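Proton-dependent oligopeptide transporter family protein (Xanthomonas campestris, PDB 6EI3) probably carries short peptides across the bacterial inner membrane together with protons, as a major facilitator superfamily transporter of the POT family. Local coordinates at residues Q221-L226 with W268-R273. Numbering follows the deposited sequence.
Sequences QGRPGL and WWQLER. With 78M ((2S)-2,3-dihydroxypropyl(7Z)-pentadec-7-enoate), chain O.
Gln270 reaches from near the end of helix 248-270 over the first turn of helix 224-239, where its OE1 accepts from backbone N-H groups that have no carbonyl of their own helix before them. These two helices probably correspond to the extra hairpin that bacterial POT transporters carry between their two six-helix bundles, and the contact ties its open ends together. OE1 takes a bond from Leu226 N at 3.2 Å, the donor lying well above the amide plane, and a shorter but weak, bent one from Gly225 N. It also sits 3.5 Å from CB of Arg223, the N-cap residue. NE2 donates to the carbonyls of Ala213 and Leu214 in helix 206-215. Gly225 lets the helices close in: its CA is 4.1 Å from CB of Trp269, and with no side chain here it leaves Gln270 OE1 room. Beside it, CG of Pro224 rests 3.7 Å from both CE3 and CZ3 of the Trp269 indole. Trp268 points off at roughly a right angle to Trp269 and lays its ring against the glycerol part of a bound monoacylglycerol. Arg273 lies with one guanidinium face over CG of Gln270, its chain extended (chi2 176°, chi3 -177°), and NH1 also donates to Ala216 O. NH1 and NH2 both donate, through bent bonds, to the single carbonyl O of Gly222, 2.8 Å from each and nearly in the guanidinium plane.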
# COMPACT_ATOMS: atom_id res chain seq x y z
N GLN A 221 27.75 8.15 29.74
CA GLN A 221 26.37 7.91 29.31
C GLN A 221 26.07 6.45 28.95
O GLN A 221 25.11 5.88 29.48
CB GLN A 221 26.01 8.82 28.13
CG GLN A 221 25.61 10.24 28.52
CD GLN A 221 25.65 11.18 27.34
OE1 GLN A 221 24.81 11.13 26.44
NE2 GLN A 221 26.65 12.05 27.32
N GLY A 222 26.86 5.88 28.04
CA GLY A 222 26.64 4.55 27.49
C GLY A 222 25.88 4.65 26.19
O GLY A 222 25.94 5.69 25.53
N ARG A 223 25.17 3.57 25.78
CA ARG A 223 24.40 3.56 24.52
C ARG A 223 22.98 2.94 24.71
O ARG A 223 22.77 1.78 24.34
CB ARG A 223 25.17 2.86 23.37
CG ARG A 223 26.59 3.37 23.11
CD ARG A 223 27.53 2.19 22.93
NE ARG A 223 28.07 2.11 21.57
CZ ARG A 223 28.62 1.01 21.05
NH1 ARG A 223 28.66 -0.11 21.75
NH2 ARG A 223 29.10 1.03 19.82
N PRO A 224 21.99 3.67 25.28
CA PRO A 224 20.66 3.07 25.48
C PRO A 224 19.84 2.92 24.19
O PRO A 224 18.92 2.10 24.14
CB PRO A 224 20.00 3.97 26.52
CG PRO A 224 20.67 5.28 26.36
CD PRO A 224 22.04 5.06 25.79
N GLY A 225 20.20 3.69 23.16
CA GLY A 225 19.56 3.64 21.85
C GLY A 225 19.95 2.38 21.11
O GLY A 225 19.10 1.74 20.47
N LEU A 226 21.25 1.99 21.21
CA LEU A 226 21.77 0.75 20.61
C LEU A 226 21.16 -0.44 21.35
O LEU A 226 20.84 -1.45 20.71
CB LEU A 226 23.31 0.68 20.70
CG LEU A 226 24.12 0.20 19.47
CD1 LEU A 226 25.54 -0.15 19.88
CD2 LEU A 226 23.51 -1.01 18.78
N TRP A 268 16.71 7.89 17.24
CA TRP A 268 16.17 9.15 17.76
C TRP A 268 16.86 9.54 19.08
O TRP A 268 17.14 10.71 19.29
CB TRP A 268 14.64 9.04 17.96
CG TRP A 268 14.02 10.31 18.48
CD1 TRP A 268 13.76 10.64 19.78
CD2 TRP A 268 13.64 11.46 17.70
NE1 TRP A 268 13.25 11.91 19.86
CE2 TRP A 268 13.15 12.43 18.59
CE3 TRP A 268 13.64 11.74 16.32
CZ2 TRP A 268 12.68 13.68 18.16
CZ3 TRP A 268 13.15 12.97 15.89
CH2 TRP A 268 12.71 13.93 16.81
N TRP A 269 17.13 8.54 19.94
CA TRP A 269 17.77 8.69 21.25
C TRP A 269 19.20 9.25 21.15
O TRP A 269 19.57 10.10 21.96
CB TRP A 269 17.85 7.32 21.95
CG TRP A 269 16.78 7.03 22.95
CD1 TRP A 269 15.53 6.53 22.70
CD2 TRP A 269 16.91 7.09 24.37
NE1 TRP A 269 14.86 6.31 23.88
CE2 TRP A 269 15.68 6.64 24.92
CE3 TRP A 269 17.93 7.50 25.25
CZ2 TRP A 269 15.45 6.59 26.30
CZ3 TRP A 269 17.69 7.45 26.61
CH2 TRP A 269 16.47 7.01 27.13
N GLN A 270 20.00 8.74 20.20
CA GLN A 270 21.42 9.05 20.03
C GLN A 270 21.78 9.79 18.73
O GLN A 270 22.95 9.81 18.37
CB GLN A 270 22.23 7.74 20.08
CG GLN A 270 22.21 6.98 21.39
CD GLN A 270 22.88 5.62 21.32
OE1 GLN A 270 22.57 4.74 22.10
NE2 GLN A 270 23.81 5.41 20.39
N LEU A 271 20.80 10.37 18.02
CA LEU A 271 21.05 11.05 16.75
C LEU A 271 22.01 12.24 16.87
O LEU A 271 22.79 12.48 15.94
CB LEU A 271 19.73 11.45 16.06
CG LEU A 271 19.83 12.07 14.67
CD1 LEU A 271 20.56 11.16 13.69
CD2 LEU A 271 18.49 12.44 14.16
N GLU A 272 21.99 12.95 18.01
CA GLU A 272 22.90 14.08 18.23
C GLU A 272 24.38 13.67 18.25
O GLU A 272 25.23 14.50 17.94
CB GLU A 272 22.52 14.89 19.49
CG GLU A 272 21.21 15.67 19.34
CD GLU A 272 21.16 16.67 18.20
OE1 GLU A 272 22.02 17.58 18.16
OE2 GLU A 272 20.24 16.56 17.35
N ARG A 273 24.69 12.38 18.54
CA ARG A 273 26.08 11.86 18.57
C ARG A 273 26.68 11.69 17.15
O ARG A 273 27.86 11.33 17.02
CB ARG A 273 26.15 10.52 19.33
CG ARG A 273 25.58 10.55 20.74
CD ARG A 273 25.64 9.15 21.31
NE ARG A 273 25.04 9.06 22.64
CZ ARG A 273 25.21 8.02 23.45
NH1 ARG A 273 25.97 7.00 23.08
NH2 ARG A 273 24.63 8.01 24.64
O21 78M O . 8.40 13.46 17.06
C20 78M O . 9.46 12.60 16.67
C18 78M O . 9.34 11.25 17.33
O19 78M O . 9.33 11.39 18.75
C17 78M O . 10.44 10.30 16.91
O2 78M O . 9.96 8.97 17.23
C1 78M O . 10.61 7.93 16.69
O1 78M O . 11.65 8.02 16.09
C2 78M O . 9.85 6.65 16.91
C3 78M O . 9.40 5.99 15.61
C4 78M O . 8.00 5.40 15.70
C5 78M O . 7.94 3.89 15.57
C6 78M O . 8.02 3.36 14.13
C7 78M O . 6.69 2.91 13.61
C8 78M O . 6.31 1.67 13.37
C9 78M O . 4.96 1.24 12.86
C10 78M O . 3.98 0.99 14.01
C11 78M O . 2.61 1.62 13.82
C12 78M O . 1.95 2.03 15.13
C13 78M O . 0.65 2.81 15.00
C15 78M O . -1.86 2.73 14.90
C14 78M O . -0.58 1.97 14.71